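Long-range contacts in benzoylformate decarboxylase (Mycobacterium smegmatis, PDB 4Q9D), which belongs to the thiamine pyrophosphate enzyme family and holds a magnesium ion in its C-terminal cofactor-binding domain: residues T356-Y361 against M382-T387; E362-V367 against A511-A516; V374-T379 against V429-D434; V458-E463 against V524-T529. One frame throughout, in Å; residues are numbered along the deposited sequence. Where two conformers were deposited one is given.

Interaction 1 of 4, residues T356-Y361 against M382-T387; sequences TSNAVY and MLDLFT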
loop_
_atom_site.group_PDB
_atom_site.type_symbol
_atom_site.label_atom_id
_atom_site.label_comp_id
_atom_site.label_asym_id
_atom_site.label_seq_id
_atom_site.Cartn_x
_atom_site.Cartn_y
_atom_site.Cartn_z
ATOM N N THR B 356 -5.364 32.129 36.457
ATOM C CA THR B 356 -5.334 32.271 35.016
ATOM C C THR B 356 -4.058 31.612 34.465
ATOM O O THR B 356 -3.034 31.539 35.149
ATOM C CB THR B 356 -5.329 33.758 34.614
ATOM O OG1 THR B 356 -4.169 34.385 35.162
ATOM C CG2 THR B 356 -6.573 34.469 35.132
ATOM N N SER B 357 -4.100 31.149 33.226
ATOM C CA SER B 357 -2.855 30.697 32.596
ATOM C C SER B 357 -1.846 31.854 32.481
ATOM O O SER B 357 -0.623 31.652 32.495
ATOM C CB SER B 357 -3.129 30.057 31.224
ATOM O OG SER B 357 -4.053 30.818 30.464
ATOM N N ASN B 358 -2.359 33.072 32.377
ATOM C CA ASN B 358 -1.497 34.251 32.366
ATOM C C ASN B 358 -0.652 34.350 33.653
ATOM O O ASN B 358 0.554 34.626 33.599
ATOM C CB ASN B 358 -2.346 35.507 32.127
ATOM C CG ASN B 358 -1.508 36.766 32.029
ATOM O OD1 ASN B 358 -0.656 36.883 31.149
ATOM N ND2 ASN B 358 -1.737 37.714 32.942
ATOM N N ALA B 359 -1.274 34.097 34.809
ATOM C CA ALA B 359 -0.537 34.052 36.075
ATOM C C ALA B 359 0.540 32.976 36.045
ATOM O O ALA B 359 1.666 33.212 36.457
ATOM C CB ALA B 359 -1.487 33.778 37.236
ATOM N N VAL B 360 0.178 31.781 35.576
ATOM C CA VAL B 360 1.095 30.639 35.576
ATOM C C VAL B 360 2.349 30.923 34.770
ATOM O O VAL B 360 3.454 30.657 35.224
ATOM C CB VAL B 360 0.437 29.345 34.962
ATOM C CG1 VAL B 360 1.474 28.221 34.843
ATOM C CG2 VAL B 360 -0.751 28.909 35.771
ATOM N N TYR B 361 2.176 31.433 33.548
ATOM C CA TYR B 361 3.338 31.677 32.687
ATOM C C TYR B 361 4.215 32.825 33.169
ATOM O O TYR B 361 5.429 32.797 32.978
ATOM C CB TYR B 361 2.930 31.866 31.227
ATOM C CG TYR B 361 2.648 30.554 30.521
ATOM C CD1 TYR B 361 3.616 29.942 29.726
ATOM C CD2 TYR B 361 1.418 29.910 30.673
ATOM C CE1 TYR B 361 3.357 28.702 29.092
ATOM C CE2 TYR B 361 1.153 28.694 30.046
ATOM C CZ TYR B 361 2.116 28.099 29.256
ATOM O OH TYR B 361 1.807 26.908 28.634
ATOM N N MET B 382 -1.179 28.912 24.211
ATOM C CA MET B 382 -0.120 29.403 23.326
ATOM C C MET B 382 0.135 30.914 23.487
ATOM O O MET B 382 1.284 31.368 23.447
ATOM C CB MET B 382 -0.432 29.061 21.866
ATOM C CG MET B 382 -0.131 27.591 21.504
ATOM S SD MET B 382 1.618 27.118 21.523
ATOM C CE MET B 382 2.330 28.025 20.131
ATOM N N LEU B 383 -0.931 31.688 23.683
ATOM C CA LEU B 383 -0.769 33.144 23.841
ATOM C C LEU B 383 0.088 33.452 25.057
ATOM O O LEU B 383 0.966 34.310 24.991
ATOM C CB LEU B 383 -2.126 33.859 23.964
ATOM C CG LEU B 383 -2.072 35.366 24.294
ATOM C CD1 LEU B 383 -1.208 36.157 23.299
ATOM C CD2 LEU B 383 -3.484 35.978 24.412
ATOM N N ASP B 384 -0.126 32.707 26.146
ATOM C CA ASP B 384 0.637 32.902 27.385
ATOM C C ASP B 384 2.111 32.574 27.234
ATOM O O ASP B 384 2.971 33.239 27.802
ATOM C CB ASP B 384 0.002 32.093 28.525
ATOM C CG ASP B 384 -1.480 32.414 28.686
ATOM O OD1 ASP B 384 -1.818 33.615 28.813
ATOM O OD2 ASP B 384 -2.314 31.496 28.624
ATOM N N LEU B 385 2.403 31.525 26.480
ATOM C CA LEU B 385 3.785 31.150 26.225
ATOM C C LEU B 385 4.437 32.267 25.420
ATOM O O LEU B 385 5.546 32.695 25.720
ATOM C CB LEU B 385 3.828 29.831 25.431
ATOM C CG LEU B 385 5.100 29.547 24.630
ATOM C CD1 LEU B 385 6.113 28.901 25.527
ATOM C CD2 LEU B 385 4.782 28.667 23.403
ATOM N N PHE B 386 3.738 32.720 24.378
ATOM C CA PHE B 386 4.254 33.789 23.540
ATOM C C PHE B 386 4.528 35.067 24.368
ATOM O O PHE B 386 5.585 35.709 24.242
ATOM C CB PHE B 386 3.262 34.062 22.392
ATOM C CG PHE B 386 3.576 35.306 21.596
ATOM C CD1 PHE B 386 4.624 35.320 20.678
ATOM C CD2 PHE B 386 2.825 36.467 21.771
ATOM C CE1 PHE B 386 4.919 36.466 19.950
ATOM C CE2 PHE B 386 3.115 37.621 21.043
ATOM C CZ PHE B 386 4.169 37.615 20.129
ATOM N N THR B 387 3.578 35.418 25.227
ATOM C CA THR B 387 3.679 36.642 26.029
ATOM C C THR B 387 4.809 36.586 27.028
ATOM O O THR B 387 5.574 37.530 27.146
ATOM C CB THR B 387 2.389 36.893 26.787
ATOM O OG1 THR B 387 1.337 37.030 25.829
ATOM C CG2 THR B 387 2.489 38.170 27.641
HETATM O O HOH W 1 -0.525 35.870 28.817
#
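D384 carries this contact, facing S357, N358 and Y361 at the start of helix 357-367. Its CB comes within 3.4 Å of Y361 CD2, and its carboxylate reaches on to the first turn of the opposing helix. There OD2 accepts a 2.6 Å hydrogen bond from S357 OG. The hydroxyl arrives from above the carboxylate plane, 45° out of it; chi1 of 44° sets OG between the serine's own N and carbonyl carbon. The other oxygen is served by a water, which donates to D384 OD1 and to N358 OD1 and so joins the two side chains. N358 OD1 also accepts from W388 NE1. The carboxylate lies near the N-terminal end of a helix, a setting that would favour its negative charge. T356 is the N-cap of that helix, its OG1 accepting from A359 N.

One residue on, L385 turns its backbone to the tyrosine: L385 N sits 3.8 Å above the Y361 ring plane, offset toward the rim, and D384 C lies over the same face. L385 CB adds an apolar touch at 3.9 Å from Y361 CE1. The hydroxyl of Y361 is hydrogen-bonded to T381 OG1.

The axes of the two helical segments approach to 9.1 Å and cross at -35°. Helix 357-367 precedes strand 373-377 in the chain and helix 382-388 follows it. Y361 and L385 both rest on M376 of that strand, so the two helices lie side by side on one face of the parallel sheet in the C-terminal alpha/beta domain of this thiamine pyrophosphate enzyme.

Interaction 2 of 4, residues E362-V367 against A511-A516; sequences EVLSNV and AELKTA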
loop_
_atom_site.group_PDB
_atom_site.type_symbol
_atom_site.label_atom_id
_atom_site.label_comp_id
_atom_site.label_asym_id
_atom_site.label_seq_id
_atom_site.Cartn_x
_atom_site.Cartn_y
_atom_site.Cartn_z
ATOM N N GLU B 362 3.622 33.821 33.828
ATOM C CA GLU B 362 4.455 34.915 34.355
ATOM C C GLU B 362 5.296 34.413 35.489
ATOM O O GLU B 362 6.485 34.684 35.544
ATOM C CB GLU B 362 3.642 36.124 34.844
ATOM C CG GLU B 362 4.601 37.224 35.345
ATOM C CD GLU B 362 3.899 38.454 35.897
ATOM O OE1 GLU B 362 2.642 38.451 36.001
ATOM O OE2 GLU B 362 4.622 39.414 36.240
ATOM N N VAL B 363 4.696 33.646 36.399
ATOM C CA VAL B 363 5.506 33.008 37.435
ATOM C C VAL B 363 6.641 32.170 36.838
ATOM O O VAL B 363 7.768 32.194 37.327
ATOM C CB VAL B 363 4.670 32.110 38.356
ATOM C CG1 VAL B 363 5.585 31.378 39.322
ATOM C CG2 VAL B 363 3.630 32.948 39.107
ATOM N N LEU B 364 6.354 31.421 35.775
ATOM C CA LEU B 364 7.407 30.605 35.138
ATOM C C LEU B 364 8.531 31.485 34.601
ATOM O O LEU B 364 9.725 31.179 34.771
ATOM C CB LEU B 364 6.832 29.799 33.972
ATOM C CG LEU B 364 6.168 28.466 34.236
ATOM C CD1 LEU B 364 5.616 28.006 32.892
ATOM C CD2 LEU B 364 7.211 27.479 34.747
ATOM N N SER B 365 8.158 32.583 33.944
ATOM C CA SER B 365 9.189 33.466 33.384
ATOM C C SER B 365 10.056 34.092 34.478
ATOM O O SER B 365 11.249 34.342 34.272
ATOM C CB SER B 365 8.579 34.565 32.520
ATOM O OG SER B 365 7.843 35.453 33.329
ATOM N N ASN B 366 9.481 34.326 35.650
ATOM C CA ASN B 366 10.304 34.856 36.753
ATOM C C ASN B 366 11.355 33.880 37.250
ATOM O O ASN B 366 12.413 34.302 37.728
ATOM C CB ASN B 366 9.433 35.277 37.935
ATOM C CG ASN B 366 8.537 36.446 37.605
ATOM O OD1 ASN B 366 8.839 37.246 36.718
ATOM N ND2 ASN B 366 7.413 36.539 38.302
ATOM N N VAL B 367 11.064 32.577 37.179
ATOM C CA VAL B 367 12.010 31.586 37.735
ATOM C C VAL B 367 12.750 30.722 36.698
ATOM O O VAL B 367 13.733 30.061 37.020
ATOM C CB VAL B 367 11.343 30.667 38.792
ATOM C CG1 VAL B 367 10.603 31.506 39.831
ATOM C CG2 VAL B 367 10.369 29.742 38.133
ATOM N N ALA B 511 7.549 28.931 44.720
ATOM C CA ALA B 511 8.414 28.245 45.668
ATOM C C ALA B 511 8.659 26.800 45.230
ATOM O O ALA B 511 9.775 26.289 45.334
ATOM C CB ALA B 511 7.810 28.292 47.083
ATOM N N GLU B 512 7.609 26.126 44.768
ATOM C CA GLU B 512 7.754 24.725 44.333
ATOM C C GLU B 512 8.625 24.641 43.074
ATOM O O GLU B 512 9.383 23.680 42.891
ATOM C CB GLU B 512 6.377 24.106 44.098
ATOM C CG GLU B 512 5.569 23.940 45.384
ATOM C CD GLU B 512 6.165 22.890 46.328
ATOM O OE1 GLU B 512 7.094 22.160 45.923
ATOM O OE2 GLU B 512 5.678 22.780 47.471
ATOM N N LEU B 513 8.521 25.663 42.221
ATOM C CA LEU B 513 9.343 25.764 41.022
ATOM C C LEU B 513 10.818 25.854 41.379
ATOM O O LEU B 513 11.654 25.137 40.802
ATOM C CB LEU B 513 8.905 26.958 40.145
ATOM C CG LEU B 513 7.788 26.670 39.125
ATOM C CD1 LEU B 513 7.275 27.961 38.415
ATOM C CD2 LEU B 513 8.276 25.614 38.100
ATOM N N LYS B 514 11.139 26.716 42.348
ATOM C CA LYS B 514 12.518 26.848 42.803
ATOM C C LYS B 514 13.021 25.558 43.416
ATOM O O LYS B 514 14.154 25.159 43.192
ATOM C CB LYS B 514 12.658 27.973 43.824
ATOM C CG LYS B 514 12.440 29.379 43.242
ATOM C CD LYS B 514 12.504 30.464 44.356
ATOM C CE LYS B 514 12.284 31.868 43.766
ATOM N NZ LYS B 514 11.967 32.906 44.806
ATOM N N THR B 515 12.193 24.912 44.220
ATOM C CA THR B 515 12.582 23.624 44.775
ATOM C C THR B 515 12.794 22.584 43.658
ATOM O O THR B 515 13.747 21.800 43.704
ATOM C CB THR B 515 11.518 23.138 45.757
ATOM O OG1 THR B 515 11.445 24.064 46.838
ATOM C CG2 THR B 515 11.838 21.751 46.308
ATOM N N ALA B 516 11.919 22.582 42.646
ATOM C CA ALA B 516 12.028 21.583 41.570
ATOM C C ALA B 516 13.320 21.758 40.783
ATOM O O ALA B 516 13.955 20.776 40.362
ATOM C CB ALA B 516 10.818 21.657 40.636
#
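Where L513 meets V363, L364 and V367, the meeting groups are all aliphatic; no ring, amide or carboxylate lends a face or an edge to the contact. This is helix-on-helix packing within an alpha/beta domain built on a parallel sheet, the C-terminal cofactor-binding domain of the family. The axes of segments 362-367 and 511-516 run 10.2 Å apart at closest and cross at -40°. L513 points its CB toward the other helix and pushes CD1 among three side chains. V367 CG2 is nearest, 3.6 Å from L513 CD1, the two side chains crossing at about a right angle. V367 chi1 of -50° sets CG1 anti to the carbonyl carbon, on the K514 side, and CG2 is the branch that meets L513. L364 comes in across the leucine as well, its CD2 3.7 Å from L513 CD1, while V363 approaches obliquely with CG1. The other branch of L513, CD2, packs on L525 of strand 523-528, so this leucine touches both helix 357-367 and the sheet. At the exposed end, the ammonium group of K514 forms a salt bridge with E510 of its own helix. Its aliphatic chain passes V367 more loosely, with CE 4.3 Å from V367 CG1.

Interaction 3 of 4, residues V374-T379 against V429-D434; sequences VVMEST and VATIGD. With MG (magnesium ion), chain F.
V374-E377 and V429-G433 pair as parallel neighbours in the six-stranded sheet of the C-terminal cofactor-binding domain, and the tight part of the contact is their backbone. E377 and V375 each give an N-H and a C=O: V375 N bonds to V429 O, T431 N to V375 O at 2.9 Å, E377 N to T431 O, and G433 N to E377 O at 2.8 Å. On one face of the sheet, M376 SD lies 3.3 Å from T431 OG1; chi2 of 67° bends the methionine at CG and places the sulphur there. T431 OG1 is itself hydrogen-bonded to Y361 OH of the helix above. On the other face, I432 CD1 reaches back to 3.4 Å from E377 CB, while the E377 carboxylate is held by the backbone N-H groups of G406 and G408.

Beyond the G433 N to E377 O bond the grip slackens. S378 CB comes no nearer than 3.7 Å to G433 N, its OG engaged instead with T381 OG1, and the chain then turns off to the exposed T379. There the two chains diverge, and the second segment leads into the family's GDG metal-binding motif, which G433 and D434 begin. D434 reaches no atom of 374-379; its OD1 binds the magnesium ion at 2.3 Å, alongside N461 OD1, E463 O and water 2, which lies 2.4 Å from the metal.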
loop_
_atom_site.group_PDB
_atom_site.type_symbol
_atom_site.label_atom_id
_atom_site.label_comp_id
_atom_site.label_asym_id
_atom_site.label_seq_id
_atom_site.Cartn_x
_atom_site.Cartn_y
_atom_site.Cartn_z
ATOM N N VAL B 374 12.300 24.659 26.706
ATOM C CA VAL B 374 10.874 24.640 26.953
ATOM C C VAL B 374 10.227 23.595 26.033
ATOM O O VAL B 374 10.502 23.594 24.831
ATOM C CB VAL B 374 10.241 26.040 26.705
ATOM C CG1 VAL B 374 8.697 25.942 26.660
ATOM C CG2 VAL B 374 10.684 27.022 27.804
ATOM N N VAL B 375 9.392 22.710 26.597
ATOM C CA VAL B 375 8.561 21.801 25.788
ATOM C C VAL B 375 7.105 22.226 25.957
ATOM O O VAL B 375 6.647 22.405 27.082
ATOM C CB VAL B 375 8.722 20.318 26.214
ATOM C CG1 VAL B 375 7.756 19.434 25.431
ATOM C CG2 VAL B 375 10.148 19.862 25.984
ATOM N N MET B 376 6.377 22.391 24.851
ATOM C CA MET B 376 5.033 22.967 24.925
ATOM C C MET B 376 3.988 21.981 24.434
ATOM O O MET B 376 4.110 21.446 23.336
ATOM C CB MET B 376 4.941 24.222 24.031
ATOM C CG MET B 376 3.497 24.782 23.908
ATOM S SD MET B 376 2.922 25.450 25.514
ATOM C CE MET B 376 1.658 26.606 24.948
ATOM N N GLU B 377 2.953 21.776 25.240
ATOM C CA GLU B 377 1.820 20.940 24.864
ATOM C C GLU B 377 0.584 21.419 25.615
ATOM O O GLU B 377 0.090 20.739 26.514
ATOM C CB GLU B 377 2.102 19.473 25.188
ATOM C CG GLU B 377 1.149 18.496 24.518
ATOM C CD GLU B 377 1.783 17.142 24.269
ATOM O OE1 GLU B 377 1.444 16.182 24.994
ATOM O OE2 GLU B 377 2.620 17.036 23.348
ATOM N N SER B 378 0.122 22.618 25.284
ATOM C CA SER B 378 -1.022 23.217 25.958
ATOM C C SER B 378 -1.613 24.241 25.013
ATOM O O SER B 378 -1.274 25.423 25.064
ATOM C CB SER B 378 -0.591 23.884 27.264
ATOM O OG SER B 378 -1.693 24.489 27.917
ATOM N N THR B 379 -2.490 23.773 24.135
ATOM C CA THR B 379 -2.946 24.589 23.009
ATOM C C THR B 379 -3.777 25.793 23.453
ATOM O O THR B 379 -3.703 26.861 22.839
ATOM C CB THR B 379 -3.761 23.759 22.019
ATOM O OG1 THR B 379 -4.732 23.013 22.751
ATOM C CG2 THR B 379 -2.847 22.786 21.261
ATOM N N VAL B 429 11.758 22.417 30.968
ATOM C CA VAL B 429 10.489 22.839 31.545
ATOM C C VAL B 429 9.400 22.554 30.513
ATOM O O VAL B 429 9.417 23.082 29.403
ATOM C CB VAL B 429 10.512 24.339 31.882
ATOM C CG1 VAL B 429 9.110 24.815 32.378
ATOM C CG2 VAL B 429 11.626 24.615 32.904
ATOM N N ALA B 430 8.462 21.701 30.887
ATOM C CA ALA B 430 7.422 21.266 29.981
ATOM C C ALA B 430 6.108 21.770 30.522
ATOM O O ALA B 430 5.728 21.437 31.642
ATOM C CB ALA B 430 7.416 19.696 29.868
ATOM N N THR B 431 5.411 22.579 29.738
ATOM C CA THR B 431 4.103 23.046 30.163
ATOM C C THR B 431 3.047 22.277 29.378
ATOM O O THR B 431 2.939 22.420 28.153
ATOM C CB THR B 431 3.950 24.584 29.993
ATOM O OG1 THR B 431 4.043 24.915 28.605
ATOM C CG2 THR B 431 5.070 25.322 30.775
ATOM N N ILE B 432 2.272 21.463 30.085
ATOM C CA ILE B 432 1.390 20.481 29.451
ATOM C C ILE B 432 -0.043 20.629 29.968
ATOM O O ILE B 432 -0.257 20.703 31.187
ATOM C CB ILE B 432 1.873 19.024 29.786
ATOM C CG1 ILE B 432 3.385 18.886 29.595
ATOM C CG2 ILE B 432 1.172 17.971 28.882
ATOM C CD1 ILE B 432 3.818 18.955 28.110
ATOM N N GLY B 433 -1.030 20.663 29.076
ATOM C CA GLY B 433 -2.425 20.667 29.522
ATOM C C GLY B 433 -2.764 19.346 30.240
ATOM O O GLY B 433 -2.082 18.334 30.039
ATOM N N ASP B 434 -3.816 19.325 31.062
ATOM C CA ASP B 434 -4.134 18.118 31.829
ATOM C C ASP B 434 -4.615 16.976 30.935
ATOM O O ASP B 434 -4.350 15.818 31.230
ATOM C CB ASP B 434 -5.111 18.383 33.021
ATOM C CG ASP B 434 -6.364 19.180 32.626
ATOM O OD1 ASP B 434 -6.441 19.732 31.522
ATOM O OD2 ASP B 434 -7.289 19.278 33.440
HETATM MG MG MG F . -7.116 21.329 29.999
HETATM O O HOH W 2 -5.158 22.605 30.607
#

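Interaction 4 of 4, residues V458-E463 against V524-T529; sequences VLRNGE and VLVVPT. With MG (magnesium ion), chain F.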
loop_
_atom_site.group_PDB
_atom_site.type_symbol
_atom_site.label_atom_id
_atom_site.label_comp_id
_atom_site.label_asym_id
_atom_site.label_seq_id
_atom_site.Cartn_x
_atom_site.Cartn_y
_atom_site.Cartn_z
ATOM N N VAL B 458 1.810 21.126 34.873
ATOM C CA VAL B 458 0.556 20.660 34.299
ATOM C C VAL B 458 -0.589 21.614 34.623
ATOM O O VAL B 458 -0.911 21.846 35.781
ATOM C CB VAL B 458 0.223 19.230 34.814
ATOM C CG1 VAL B 458 -1.141 18.788 34.324
ATOM C CG2 VAL B 458 1.316 18.233 34.372
ATOM N N LEU B 459 -1.209 22.152 33.586
ATOM C CA LEU B 459 -2.297 23.106 33.763
ATOM C C LEU B 459 -3.639 22.393 33.836
ATOM O O LEU B 459 -4.210 21.970 32.822
ATOM C CB LEU B 459 -2.272 24.152 32.636
ATOM C CG LEU B 459 -1.086 25.133 32.619
ATOM C CD1 LEU B 459 0.188 24.486 32.189
ATOM C CD2 LEU B 459 -1.408 26.289 31.668
ATOM N N ARG B 460 -4.127 22.253 35.062
ATOM C CA ARG B 460 -5.315 21.480 35.348
ATOM C C ARG B 460 -6.571 22.381 35.374
ATOM O O ARG B 460 -6.885 23.002 36.389
ATOM C CB ARG B 460 -5.125 20.735 36.686
ATOM C CG ARG B 460 -6.410 20.018 37.251
ATOM C CD ARG B 460 -6.599 18.650 36.627
ATOM N NE ARG B 460 -7.743 17.925 37.180
ATOM C CZ ARG B 460 -8.700 17.384 36.446
ATOM N NH1 ARG B 460 -8.639 17.476 35.113
ATOM N NH2 ARG B 460 -9.715 16.755 37.042
ATOM N N ASN B 461 -7.285 22.441 34.258
ATOM C CA ASN B 461 -8.549 23.163 34.210
ATOM C C ASN B 461 -9.767 22.254 34.023
ATOM O O ASN B 461 -10.879 22.750 33.850
ATOM C CB ASN B 461 -8.524 24.265 33.128
ATOM C CG ASN B 461 -8.248 23.716 31.738
ATOM O OD1 ASN B 461 -8.280 22.506 31.514
ATOM N ND2 ASN B 461 -7.988 24.602 30.794
ATOM N N GLY B 462 -9.567 20.936 34.045
ATOM C CA GLY B 462 -10.694 19.998 34.011
ATOM C C GLY B 462 -11.315 19.767 32.629
ATOM O O GLY B 462 -12.415 19.206 32.511
ATOM N N GLU B 463 -10.626 20.178 31.564
ATOM C CA GLU B 463 -11.199 20.020 30.214
ATOM C C GLU B 463 -10.172 20.003 29.100
ATOM O O GLU B 463 -9.058 20.508 29.255
ATOM C CB GLU B 463 -12.194 21.154 29.916
ATOM C CG GLU B 463 -11.599 22.519 30.125
ATOM C CD GLU B 463 -12.624 23.645 29.960
ATOM O OE1 GLU B 463 -13.807 23.477 30.345
ATOM O OE2 GLU B 463 -12.229 24.704 29.436
ATOM N N VAL B 524 6.489 16.849 38.965
ATOM C CA VAL B 524 5.223 17.174 38.342
ATOM C C VAL B 524 4.469 18.180 39.238
ATOM O O VAL B 524 4.059 17.861 40.354
ATOM C CB VAL B 524 4.377 15.909 38.114
ATOM C CG1 VAL B 524 3.005 16.266 37.508
ATOM C CG2 VAL B 524 5.157 14.884 37.214
ATOM N N LEU B 525 4.317 19.405 38.754
ATOM C CA LEU B 525 3.596 20.432 39.503
ATOM C C LEU B 525 2.230 20.584 38.856
ATOM O O LEU B 525 2.117 20.920 37.677
ATOM C CB LEU B 525 4.362 21.764 39.498
ATOM C CG LEU B 525 5.745 21.730 40.161
ATOM C CD1 LEU B 525 6.447 23.093 40.036
ATOM C CD2 LEU B 525 5.686 21.274 41.611
ATOM N N VAL B 526 1.194 20.297 39.622
ATOM C CA VAL B 526 -0.154 20.388 39.122
ATOM C C VAL B 526 -0.736 21.746 39.548
ATOM O O VAL B 526 -0.835 22.034 40.738
ATOM C CB VAL B 526 -1.000 19.194 39.626
ATOM C CG1 VAL B 526 -2.369 19.223 38.973
ATOM C CG2 VAL B 526 -0.274 17.849 39.295
ATOM N N VAL B 527 -1.094 22.578 38.567
ATOM C CA VAL B 527 -1.543 23.931 38.818
ATOM C C VAL B 527 -3.010 24.099 38.410
ATOM O O VAL B 527 -3.348 24.092 37.227
ATOM C CB VAL B 527 -0.685 24.953 38.064
ATOM C CG1 VAL B 527 -1.134 26.383 38.411
ATOM C CG2 VAL B 527 0.818 24.764 38.383
ATOM N N PRO B 528 -3.905 24.250 39.395
ATOM C CA PRO B 528 -5.310 24.411 38.994
ATOM C C PRO B 528 -5.508 25.741 38.278
ATOM O O PRO B 528 -5.096 26.780 38.783
ATOM C CB PRO B 528 -6.075 24.374 40.330
ATOM C CG PRO B 528 -5.104 23.748 41.324
ATOM C CD PRO B 528 -3.725 24.136 40.853
ATOM N N THR B 529 -6.109 25.720 37.100
ATOM C CA THR B 529 -6.232 26.950 36.328
ATOM C C THR B 529 -7.678 27.092 35.873
ATOM O O THR B 529 -8.464 26.153 35.982
ATOM C CB THR B 529 -5.323 26.940 35.081
ATOM O OG1 THR B 529 -5.716 25.853 34.245
ATOM C CG2 THR B 529 -3.840 26.764 35.472
HETATM MG MG MG F . -7.116 21.329 29.999
HETATM O O HOH W 2 -5.158 22.605 30.607
#
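N461 and T529 cross obliquely, with N461 CB 3.4 Å from T529 OG1. Chi1 of 61° turns this hydroxyl oxygen to N461 CB, while T529 CG2 lies against L459 CB at a looser 4.2 Å. On the face opposite L459, R460 lays its CB beside V526 CG1, then turns its guanidinium away to a salt bridge with D434. V458 and V524 meet obliquely on that side too, CG2 to CG1 at 4.1 Å. Beneath these side chains run two parallel strands of the C-terminal domain's sheet, their short axes twisted by -31°. V458 N bonds to L525 O, V527 N to V458 O and R460 N to V527 O; last comes T529 N to R460 O at 2.9 Å. Past R460 the first strand opens into the loop that supplies the asparagine half of the GDG...N magnesium motif of thiamine pyrophosphate enzymes. The side chain of N461 leaves T529 behind at CB and puts OD1 2.2 Å from the magnesium ion. E463 adds its backbone O at 2.2 Å, and its N donates weakly to N461 OD1. Water 2, also on the metal, donates to L459 O at 2.5 Å.

In the fold
Interactions 3 and 4 are buried backbone pairings within one parallel sheet, whose strands 428-433 and 454-460 are neighbours; interactions 1 and 2 are helix contacts above it and share helix 357-367. That helix ties them together: V360 packs on V527 and T529, Y361 on L459, and L364 on V429 and T431. Interaction 1 is partly buried and mixed: a carboxylate, a hydroxyl and a water beside a packed tyrosine ring. Interaction 2 is also buried, wholly aliphatic where it is closest, with a lysine at its exposed margin. The magnesium ion and water 2 sit where interactions 3 and 4 end, and G462 N joins them through D434 OD2.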